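Local coordinates for protein copper-containing nitrite reductase (Hyphomicrobium denitrificans 1NES1, PDB 6TFO) that probably reduces nitrite to nitric oxide with electrons from cytochrome c, using copper centres in a homotrimer of three-domain subunits, at residues Leu72-Gly75 and Gln79-Ala82; Phe32-Gly37 and Val56-Val61; Val415-Asp418 and Arg423-His426; Leu180-Thr185 and Leu338-Pro343. All blocks are in the same frame, centred on the assembly; numbering follows the deposited sequence.

Interaction 1 (Leu72-Gly75 and Gln79-Ala82). With CU (copper (II) ion), chain L.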
loop_
_atom_site.group_PDB
_atom_site.type_symbol
_atom_site.label_atom_id
_atom_site.label_comp_id
_atom_site.label_asym_id
_atom_site.label_seq_id
_atom_site.Cartn_x
_atom_site.Cartn_y
_atom_site.Cartn_z
ATOM N N LEU C 72 13.210 -7.772 22.366
ATOM C CA LEU C 72 11.751 -7.502 22.247
ATOM C C LEU C 72 11.532 -6.273 21.365
ATOM O O LEU C 72 12.098 -5.220 21.684
ATOM C CB LEU C 72 11.116 -7.277 23.620
ATOM C CG LEU C 72 9.594 -7.129 23.608
ATOM C CD1 LEU C 72 8.936 -8.361 23.001
ATOM C CD2 LEU C 72 9.059 -6.878 25.005
ATOM N N ILE C 73 10.711 -6.419 20.322
ATOM C CA ILE C 73 10.311 -5.327 19.392
ATOM C C ILE C 73 8.782 -5.230 19.400
ATOM O O ILE C 73 8.104 -6.252 19.125
ATOM C CB ILE C 73 10.857 -5.592 17.981
ATOM C CG1 ILE C 73 12.346 -5.936 18.028
ATOM C CG2 ILE C 73 10.551 -4.415 17.063
ATOM C CD1 ILE C 73 12.954 -6.242 16.683
ATOM N N ASN C 74 8.272 -4.033 19.688
ATOM C CA ASN C 74 6.828 -3.700 19.677
ATOM C C ASN C 74 6.312 -3.740 18.231
ATOM O O ASN C 74 6.823 -2.975 17.404
ATOM C CB ASN C 74 6.620 -2.337 20.320
ATOM C CG ASN C 74 5.168 -2.046 20.602
ATOM O OD1 ASN C 74 4.324 -2.286 19.745
ATOM N ND2 ASN C 74 4.887 -1.515 21.784
ATOM N N GLY C 75 5.341 -4.606 17.938
ATOM C CA GLY C 75 4.749 -4.776 16.591
ATOM C C GLY C 75 3.555 -3.853 16.366
ATOM O O GLY C 75 3.566 -3.110 15.359
ATOM N N GLN C 79 1.475 -1.343 25.137
ATOM C CA GLN C 79 2.638 -1.438 26.054
ATOM C C GLN C 79 2.915 -2.921 26.299
ATOM O O GLN C 79 1.951 -3.700 26.475
ATOM C CB GLN C 79 2.412 -0.705 27.370
ATOM C CG GLN C 79 2.242 0.790 27.181
ATOM C CD GLN C 79 2.419 1.524 28.484
ATOM O OE1 GLN C 79 2.109 1.029 29.559
ATOM N NE2 GLN C 79 2.977 2.711 28.390
ATOM N N HIS C 80 4.197 -3.286 26.256
ATOM C CA HIS C 80 4.689 -4.680 26.393
ATOM C C HIS C 80 6.054 -4.714 27.095
ATOM O O HIS C 80 6.887 -3.781 26.926
ATOM C CB HIS C 80 4.791 -5.388 25.029
ATOM C CG HIS C 80 3.527 -5.409 24.239
ATOM N ND1 HIS C 80 2.446 -6.154 24.611
ATOM C CD2 HIS C 80 3.185 -4.773 23.098
ATOM C CE1 HIS C 80 1.477 -5.978 23.741
ATOM N NE2 HIS C 80 1.903 -5.124 22.809
ATOM N N ASP C 81 6.263 -5.788 27.841
ATOM C CA ASP C 81 7.599 -6.286 28.214
ATOM C C ASP C 81 7.599 -7.808 28.017
ATOM O O ASP C 81 6.594 -8.367 27.535
ATOM C CB ASP C 81 7.949 -5.827 29.628
ATOM C CG ASP C 81 7.042 -6.394 30.697
ATOM O OD1 ASP C 81 6.358 -7.364 30.406
ATOM O OD2 ASP C 81 7.047 -5.854 31.811
ATOM N N ALA C 82 8.727 -8.437 28.319
ATOM C CA ALA C 82 8.872 -9.891 28.486
ATOM C C ALA C 82 9.537 -10.114 29.840
ATOM O O ALA C 82 10.498 -9.382 30.142
ATOM C CB ALA C 82 9.675 -10.459 27.339
HETATM CU CU CU L . 2.075 -6.947 26.450
#

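Interaction 2 (Phe32-Gly37 and Val56-Val61)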
loop_
_atom_site.group_PDB
_atom_site.type_symbol
_atom_site.label_atom_id
_atom_site.label_comp_id
_atom_site.label_asym_id
_atom_site.label_seq_id
_atom_site.Cartn_x
_atom_site.Cartn_y
_atom_site.Cartn_z
ATOM N N PHE C 32 17.384 -14.570 20.464
ATOM C CA PHE C 32 15.975 -14.701 20.025
ATOM C C PHE C 32 15.406 -13.287 19.878
ATOM O O PHE C 32 15.573 -12.477 20.827
ATOM C CB PHE C 32 15.178 -15.513 21.051
ATOM C CG PHE C 32 15.701 -16.906 21.289
ATOM C CD1 PHE C 32 15.555 -17.900 20.330
ATOM C CD2 PHE C 32 16.331 -17.234 22.481
ATOM C CE1 PHE C 32 16.010 -19.192 20.562
ATOM C CE2 PHE C 32 16.810 -18.517 22.699
ATOM C CZ PHE C 32 16.661 -19.487 21.730
ATOM N N THR C 33 14.769 -13.008 18.745
ATOM C CA THR C 33 14.001 -11.754 18.505
ATOM C C THR C 33 12.488 -12.050 18.568
ATOM O O THR C 33 12.011 -12.977 17.871
ATOM C CB THR C 33 14.450 -11.110 17.187
ATOM O OG1 THR C 33 15.873 -11.006 17.225
ATOM C CG2 THR C 33 13.862 -9.736 16.978
ATOM N N LEU C 34 11.758 -11.313 19.404
ATOM C CA LEU C 34 10.283 -11.424 19.517
ATOM C C LEU C 34 9.666 -10.093 19.100
ATOM O O LEU C 34 10.124 -9.053 19.608
ATOM C CB LEU C 34 9.886 -11.764 20.952
ATOM C CG LEU C 34 10.461 -13.054 21.527
ATOM C CD1 LEU C 34 9.908 -13.277 22.940
ATOM C CD2 LEU C 34 10.163 -14.260 20.648
ATOM N N ARG C 35 8.671 -10.151 18.208
ATOM C CA ARG C 35 7.786 -9.016 17.844
ATOM C C ARG C 35 6.419 -9.279 18.494
ATOM O O ARG C 35 5.894 -10.397 18.354
ATOM C CB ARG C 35 7.746 -8.855 16.322
ATOM C CG ARG C 35 6.869 -7.715 15.830
ATOM C CD ARG C 35 7.046 -7.422 14.348
ATOM N NE ARG C 35 8.177 -6.515 14.192
ATOM C CZ ARG C 35 9.328 -6.782 13.567
ATOM N NH1 ARG C 35 9.530 -7.938 12.948
ATOM N NH2 ARG C 35 10.266 -5.851 13.536
ATOM N N THR C 36 5.881 -8.300 19.219
ATOM C CA THR C 36 4.505 -8.365 19.755
ATOM C C THR C 36 3.535 -8.222 18.576
ATOM O O THR C 36 3.883 -7.548 17.597
ATOM C CB THR C 36 4.255 -7.298 20.824
ATOM O OG1 THR C 36 4.297 -6.027 20.175
ATOM C CG2 THR C 36 5.260 -7.361 21.946
ATOM N N GLY C 37 2.353 -8.832 18.672
ATOM C CA GLY C 37 1.282 -8.614 17.682
ATOM C C GLY C 37 0.015 -9.373 18.013
ATOM O O GLY C 37 -0.197 -9.740 19.194
ATOM N N VAL C 56 4.190 -18.351 16.702
ATOM C CA VAL C 56 3.529 -17.505 17.735
ATOM C C VAL C 56 3.900 -18.120 19.083
ATOM O O VAL C 56 3.936 -19.370 19.159
ATOM C CB VAL C 56 2.000 -17.327 17.519
ATOM C CG1 VAL C 56 1.558 -17.726 16.119
ATOM C CG2 VAL C 56 1.155 -18.021 18.565
ATOM N N ASN C 57 4.207 -17.271 20.066
ATOM C CA ASN C 57 4.682 -17.682 21.409
ATOM C C ASN C 57 5.681 -18.832 21.259
ATOM O O ASN C 57 5.512 -19.895 21.865
ATOM C CB ASN C 57 3.496 -17.988 22.316
ATOM C CG ASN C 57 2.648 -16.760 22.556
ATOM O OD1 ASN C 57 3.179 -15.646 22.552
ATOM N ND2 ASN C 57 1.335 -16.944 22.730
ATOM N N PRO C 58 6.786 -18.633 20.495
ATOM C CA PRO C 58 7.709 -19.721 20.170
ATOM C C PRO C 58 8.392 -20.266 21.422
ATOM O O PRO C 58 8.671 -19.491 22.336
ATOM C CB PRO C 58 8.757 -19.104 19.229
ATOM C CG PRO C 58 8.685 -17.626 19.549
ATOM C CD PRO C 58 7.235 -17.358 19.922
ATOM N N LYS C 59 8.641 -21.578 21.426
ATOM C CA LYS C 59 9.487 -22.224 22.454
ATOM C C LYS C 59 10.934 -21.794 22.167
ATOM O O LYS C 59 11.404 -21.978 21.018
ATOM C CB LYS C 59 9.309 -23.744 22.453
ATOM C CG LYS C 59 10.092 -24.458 23.541
ATOM C CD LYS C 59 10.044 -25.953 23.440
ATOM C CE LYS C 59 8.910 -26.534 24.251
ATOM N NZ LYS C 59 9.089 -27.983 24.483
ATOM N N LEU C 60 11.588 -21.199 23.165
ATOM C CA LEU C 60 13.009 -20.780 23.093
ATOM C C LEU C 60 13.862 -21.889 23.716
ATOM O O LEU C 60 13.891 -22.005 24.968
ATOM C CB LEU C 60 13.130 -19.448 23.834
ATOM C CG LEU C 60 12.164 -18.358 23.383
ATOM C CD1 LEU C 60 12.504 -17.030 24.032
ATOM C CD2 LEU C 60 12.136 -18.197 21.868
ATOM N N VAL C 61 14.471 -22.730 22.874
ATOM C CA VAL C 61 15.298 -23.881 23.351
ATOM C C VAL C 61 16.747 -23.414 23.524
ATOM O O VAL C 61 17.370 -22.962 22.540
ATOM C CB VAL C 61 15.206 -25.105 22.425
ATOM C CG1 VAL C 61 16.219 -26.170 22.823
ATOM C CG2 VAL C 61 13.801 -25.681 22.399
#

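Interaction 3 (Val415-Asp418 and Arg423-His426)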
loop_
_atom_site.group_PDB
_atom_site.type_symbol
_atom_site.label_atom_id
_atom_site.label_comp_id
_atom_site.label_asym_id
_atom_site.label_seq_id
_atom_site.Cartn_x
_atom_site.Cartn_y
_atom_site.Cartn_z
ATOM N N VAL C 415 39.051 -12.021 22.247
ATOM C CA VAL C 415 37.974 -11.925 21.226
ATOM C C VAL C 415 38.325 -10.857 20.200
ATOM O O VAL C 415 38.350 -9.686 20.579
ATOM C CB VAL C 415 36.610 -11.647 21.873
ATOM C CG1 VAL C 415 35.518 -11.548 20.825
ATOM C CG2 VAL C 415 36.262 -12.716 22.896
ATOM N N LEU C 416 38.506 -11.281 18.946
ATOM C CA LEU C 416 38.691 -10.400 17.766
ATOM C C LEU C 416 37.338 -9.795 17.372
ATOM O O LEU C 416 36.384 -10.567 17.184
ATOM C CB LEU C 416 39.238 -11.231 16.600
ATOM C CG LEU C 416 40.708 -11.651 16.656
ATOM C CD1 LEU C 416 40.953 -12.675 17.764
ATOM C CD2 LEU C 416 41.129 -12.224 15.309
ATOM N N VAL C 417 37.265 -8.470 17.223
ATOM C CA VAL C 417 36.027 -7.735 16.830
ATOM C C VAL C 417 36.384 -6.592 15.881
ATOM O O VAL C 417 37.536 -6.093 15.927
ATOM C CB VAL C 417 35.263 -7.178 18.048
ATOM C CG1 VAL C 417 34.906 -8.280 19.040
ATOM C CG2 VAL C 417 36.013 -6.045 18.741
ATOM N N ASP C 418 35.408 -6.182 15.069
ATOM C CA ASP C 418 35.311 -4.805 14.519
ATOM C C ASP C 418 34.554 -4.018 15.588
ATOM O O ASP C 418 33.499 -4.479 15.980
ATOM C CB ASP C 418 34.643 -4.851 13.154
ATOM C CG ASP C 418 34.521 -3.526 12.446
ATOM O OD1 ASP C 418 34.616 -2.472 13.140
ATOM O OD2 ASP C 418 34.329 -3.562 11.195
ATOM N N ARG C 423 28.115 -5.043 14.479
ATOM C CA ARG C 423 28.528 -6.079 13.508
ATOM C C ARG C 423 28.716 -7.416 14.222
ATOM O O ARG C 423 28.765 -8.416 13.513
ATOM C CB ARG C 423 29.756 -5.608 12.745
ATOM C CG ARG C 423 29.447 -4.373 11.924
ATOM C CD ARG C 423 30.651 -3.724 11.298
ATOM N NE ARG C 423 30.295 -2.357 10.934
ATOM C CZ ARG C 423 31.132 -1.463 10.411
ATOM N NH1 ARG C 423 32.397 -1.773 10.157
ATOM N NH2 ARG C 423 30.688 -0.256 10.123
ATOM N N LEU C 424 28.739 -7.442 15.557
ATOM C CA LEU C 424 28.605 -8.695 16.351
ATOM C C LEU C 424 27.335 -9.414 15.893
ATOM O O LEU C 424 27.362 -10.629 15.670
ATOM C CB LEU C 424 28.480 -8.368 17.843
ATOM C CG LEU C 424 29.748 -7.946 18.574
ATOM C CD1 LEU C 424 29.435 -7.534 20.012
ATOM C CD2 LEU C 424 30.783 -9.058 18.547
ATOM N N ASP C 425 26.243 -8.664 15.781
ATOM C CA ASP C 425 24.885 -9.195 15.488
ATOM C C ASP C 425 24.758 -9.529 13.995
ATOM O O ASP C 425 23.666 -9.892 13.608
ATOM C CB ASP C 425 23.823 -8.206 15.986
ATOM C CG ASP C 425 23.947 -7.923 17.473
ATOM O OD1 ASP C 425 24.010 -8.914 18.222
ATOM O OD2 ASP C 425 24.012 -6.723 17.865
ATOM N N HIS C 426 25.836 -9.444 13.197
ATOM C CA HIS C 426 25.873 -9.849 11.760
ATOM C C HIS C 426 26.957 -10.912 11.492
ATOM O O HIS C 426 27.286 -11.097 10.307
ATOM C CB HIS C 426 26.063 -8.631 10.844
ATOM C CG HIS C 426 24.918 -7.667 10.843
ATOM N ND1 HIS C 426 23.895 -7.730 9.913
ATOM C CD2 HIS C 426 24.631 -6.612 11.639
ATOM C CE1 HIS C 426 23.046 -6.745 10.124
ATOM N NE2 HIS C 426 23.461 -6.057 11.198
#

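Interaction 4 (Leu180-Thr185 and Leu338-Pro343)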
loop_
_atom_site.group_PDB
_atom_site.type_symbol
_atom_site.label_atom_id
_atom_site.label_comp_id
_atom_site.label_asym_id
_atom_site.label_seq_id
_atom_site.Cartn_x
_atom_site.Cartn_y
_atom_site.Cartn_z
ATOM N N LEU C 180 27.780 -20.642 4.882
ATOM C CA LEU C 180 27.817 -19.236 5.371
ATOM C C LEU C 180 27.499 -19.224 6.872
ATOM O O LEU C 180 28.152 -18.479 7.619
ATOM C CB LEU C 180 26.815 -18.403 4.567
ATOM C CG LEU C 180 26.507 -16.992 5.080
ATOM C CD1 LEU C 180 27.780 -16.173 5.234
ATOM C CD2 LEU C 180 25.548 -16.275 4.139
ATOM N N ASP C 181 26.535 -20.030 7.304
ATOM C CA ASP C 181 26.141 -20.163 8.731
ATOM C C ASP C 181 25.685 -21.608 8.926
ATOM O O ASP C 181 25.670 -22.354 7.927
ATOM C CB ASP C 181 25.092 -19.094 9.076
ATOM C CG ASP C 181 24.916 -18.718 10.538
ATOM O OD1 ASP C 181 25.329 -19.509 11.413
ATOM O OD2 ASP C 181 24.350 -17.623 10.782
ATOM N N ASP C 182 25.335 -21.966 10.159
ATOM C CA ASP C 182 24.889 -23.282 10.676
ATOM C C ASP C 182 23.937 -24.023 9.705
ATOM O O ASP C 182 24.126 -25.250 9.487
ATOM C CB ASP C 182 24.245 -22.976 12.029
ATOM C CG ASP C 182 24.177 -24.119 13.014
ATOM O OD1 ASP C 182 24.944 -25.095 12.865
ATOM O OD2 ASP C 182 23.334 -24.024 13.914
ATOM N N LYS C 183 22.911 -23.334 9.190
ATOM C CA LYS C 183 21.844 -23.919 8.318
ATOM C C LYS C 183 21.633 -23.053 7.073
ATOM O O LYS C 183 20.527 -23.099 6.476
ATOM C CB LYS C 183 20.499 -23.991 9.046
ATOM C CG LYS C 183 20.474 -24.790 10.342
ATOM C CD LYS C 183 19.245 -24.480 11.185
ATOM C CE LYS C 183 19.276 -25.150 12.542
ATOM N NZ LYS C 183 17.903 -25.411 13.029
ATOM N N THR C 184 22.641 -22.273 6.685
ATOM C CA THR C 184 22.507 -21.304 5.568
ATOM C C THR C 184 23.742 -21.382 4.676
ATOM O O THR C 184 24.865 -21.520 5.190
ATOM C CB THR C 184 22.074 -19.907 6.049
ATOM O OG1 THR C 184 22.798 -18.876 5.390
ATOM C CG2 THR C 184 22.176 -19.729 7.542
ATOM N N THR C 185 23.498 -21.368 3.366
ATOM C CA THR C 185 24.534 -21.525 2.315
ATOM C C THR C 185 24.532 -20.267 1.449
ATOM O O THR C 185 23.666 -19.403 1.653
ATOM C CB THR C 185 24.321 -22.834 1.547
ATOM O OG1 THR C 185 23.123 -22.721 0.786
ATOM C CG2 THR C 185 24.235 -24.035 2.464
ATOM N N LEU C 338 35.915 -18.248 13.086
ATOM C CA LEU C 338 37.019 -18.088 14.065
ATOM C C LEU C 338 36.512 -18.317 15.492
ATOM O O LEU C 338 37.260 -17.972 16.425
ATOM C CB LEU C 338 37.600 -16.681 13.935
ATOM C CG LEU C 338 38.180 -16.329 12.569
ATOM C CD1 LEU C 338 39.100 -15.132 12.692
ATOM C CD2 LEU C 338 38.903 -17.510 11.929
ATOM N N THR C 339 35.302 -18.872 15.649
ATOM C CA THR C 339 34.753 -19.283 16.970
ATOM C C THR C 339 34.533 -20.804 17.013
ATOM O O THR C 339 35.019 -21.419 17.947
ATOM C CB THR C 339 33.461 -18.534 17.307
ATOM O OG1 THR C 339 32.518 -18.896 16.297
ATOM C CG2 THR C 339 33.645 -17.030 17.383
ATOM N N ARG C 340 33.812 -21.379 16.052
ATOM C CA ARG C 340 33.409 -22.808 16.065
ATOM C C ARG C 340 34.339 -23.617 15.152
ATOM O O ARG C 340 34.942 -24.577 15.642
ATOM C CB ARG C 340 31.944 -22.970 15.645
ATOM C CG ARG C 340 30.903 -22.398 16.606
ATOM C CD ARG C 340 29.447 -22.713 16.218
ATOM N NE ARG C 340 29.205 -22.866 14.775
ATOM C CZ ARG C 340 28.565 -22.015 13.968
ATOM N NH1 ARG C 340 28.461 -22.306 12.683
ATOM N NH2 ARG C 340 28.045 -20.891 14.427
ATOM N N THR C 341 34.459 -23.269 13.872
ATOM C CA THR C 341 35.086 -24.163 12.864
ATOM C C THR C 341 36.618 -24.054 12.900
ATOM O O THR C 341 37.259 -25.107 12.799
ATOM C CB THR C 341 34.480 -23.949 11.471
ATOM O OG1 THR C 341 34.364 -22.550 11.247
ATOM C CG2 THR C 341 33.116 -24.589 11.324
ATOM N N HIS C 342 37.201 -22.857 13.011
ATOM C CA HIS C 342 38.674 -22.660 12.931
ATOM C C HIS C 342 39.124 -21.541 13.866
ATOM O O HIS C 342 39.630 -20.514 13.413
ATOM C CB HIS C 342 39.087 -22.334 11.487
ATOM C CG HIS C 342 38.749 -23.378 10.475
ATOM N ND1 HIS C 342 39.618 -24.384 10.149
ATOM C CD2 HIS C 342 37.670 -23.544 9.681
ATOM C CE1 HIS C 342 39.084 -25.141 9.215
ATOM N NE2 HIS C 342 37.895 -24.637 8.904
ATOM N N PRO C 343 38.974 -21.677 15.199
ATOM C CA PRO C 343 39.430 -20.632 16.114
ATOM C C PRO C 343 40.965 -20.566 16.163
ATOM O O PRO C 343 41.620 -21.467 15.621
ATOM C CB PRO C 343 38.798 -20.997 17.469
ATOM C CG PRO C 343 38.537 -22.480 17.365
ATOM C CD PRO C 343 38.347 -22.802 15.891
#

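Interaction 1 (Leu72-Gly75 and Gln79-Ala82)
In the N-terminal cupredoxin domain, the end of strand 67-73 packs through L72 and N74 on the loop that carries H80, a ligand of the type 1 copper. The H80 ring binds this metal through ND1 at 2.0 Å from the copper ion, alongside C117, H122 and M127. CD2 is the ring atom nearest N74, whose ND2 comes to the ring edge 3.9 Å from CD2 of H80. Amide and ring planes stand 62° apart, and the contact is packing; the ND2 hydrogens go to the carbonyls of A78 and V94. The second ring nitrogen, NE2, is hydrogen-bonded to E76 OE2; with the copper bond at ND1 this should hold the ring's rotation.

L72 contributes one methyl, CD2, laid against the backbone 3.5 Å from D81 C and also 4.3 Å from A82 CB. The carboxylate of D81 turns instead to S118 and R90. The whole contact is buried, with strand 30-39 beside N74 and H80 at T36, strand 42-48 over L72 and A82 at Y45, and F103 of strand 100-106 reaching A82.

Interaction 2 (Phe32-Gly37 and Val56-Val61)
F32 and L60 meet across the core of the N-terminal cupredoxin sandwich, where strand 30-39 of one sheet faces strand 60-63, an edge strand of the other. L60 covers one face of the phenyl ring: its CB sits 4.0 Å from the F32 ring centroid and only 13° off the ring normal, a CH-pi contact. The two side chains run past each other in opposite directions, and the branches of L60 spread back across the ring toward the F32 backbone, with L60 CD2 3.8 Å from F32 CD1. This follows from the L60 torsion (chi1 -53°), which sets CG anti to the carbonyl carbon and beside the backbone N.

Further along the same strand, L34 extends a single methyl to the pyrrolidine ring, its CD2 lying 3.8 Å from P58 CG. Both pairs are apolar packing.

The next shell fixes the 56-61 chain. N57 has a left-handed backbone conformation just before P58, and its side-chain OD1 and ND2 are hydrogen-bonded to Y45 N and G126 O respectively. Y115 of strand 111-116 touches both L34 and L60, while its hydroxyl is hydrogen-bonded to P58 O. On the strand 30-39 side, F32 and L34 are joined to strand 67-73 by backbone bonds, and V68 packs on F32. At the far rim of the phenyl ring, CZ of F32 has the V61 carbonyl at its edge, in the ring plane, 3.6 Å from V61 O.

Interaction 3 (Val415-Asp418 and Arg423-His426)
D418 and R423 face each other with their flat ends nearly perpendicular, the carboxylate and guanidinium planes 83° apart. R423 reaches across with its chain extended from CG to NE, and one terminal nitrogen, NH1, makes a salt bridge to D418, 2.8 Å from OD2. The bond is bent, with an N-H...O angle of 139°. It meets OD2 from above the carboxylate plane, while OD2 itself is tilted from the guanidinium plane. This is therefore a single-nitrogen contact, unlike the coplanar two-nitrogen pairing that arginine and aspartate can form. The D418 group is put there by its first torsion (chi1 -178°), with CG anti to the backbone N.

A small apolar contact lies beside the ion pair: V417 CG1 and L424 CD2 approach to 4.2 Å, the leucine tip coming over from the 3-10 turn at 423-425. That turn follows the end of strand 412-418 in the C-terminal cupredoxin domain, and the loop between them carries H419, a copper-binding residue. In nitrite reductases of this family the type 2 copper lies between subunits, and a bound copper here is about 6 Å from the V417 side chain.

Several other bonds hold D418. OD2 is also hydrogen-bonded to Q299 NE2, and OD1 receives the backbone N-H groups of S366 and A420, the residue after H419. R423 in turn makes a second salt bridge, from NE to E324 of a neighbouring subunit. The guanidinium thus balances carboxylates of two chains, and D418, with both oxygens gripped by donors, is probably held as the charged carboxylate.

Interaction 4 (Leu180-Thr185 and Leu338-Pro343)
A beta hairpin between strands 166-181 and 184-191, closed by a type I turn from D181 to T184, presents D181 and D182 to R340 on the short helix 337-341. A classic beta bulge adjoins the turn: the N-H groups of L180 and D181 both face T184 O, the L180 bond being weak. D181 also braces the turn with its side chain, accepting D182 N at OD1 over 2.8 Å with an N-H...O angle of 155°; the amide arrives on the anti side of the carboxylate.

The guanidinium end of R340 comes up beside this corner without bonding to it. NH1 approaches D182 N obliquely at 4.0 Å, and D181 OD1 is near the guanidinium plane, at its edge, but 4.3 Å from NH2. Such opposite charges probably attract at longer range, beyond a salt bridge. R340 starts toward the hairpin and its chain is bent at chi3 (-30°), and NE is instead in a salt bridge with E140.

D182 OD1 has a partner outside both segments, accepting a hydrogen bond from M141 N. E140 and M141 therefore serve R340 and D182 in turn at this surface contact. Beneath it, L180 and T184 pack on Y328 of strand 328-331, L180 is backbone-bonded to V335 just before the helix, and T339 of the helix touches F431 of strand 430-434.

Overall arrangement
From the N terminus, interaction 2 comes first, closing a loop of 18 residues that includes strand 42-48 and joining the two sheets of the N-terminal cupredoxin domain. Interaction 1 closes a turn with three residues between its segments, at the copper-bearing loop, and the two touch: I73 N lies 2.8 Å from L34 O between adjacent strands 67-73 and 30-39. Interaction 4 then spans about 150 residues, linking the hairpin of the middle cupredoxin domain to a helix of the last. Interaction 3 closes a short loop farther along that last domain, its nearest atoms about 4 Å from interaction 4. The four are in series along the chain, with none nesting or crossing.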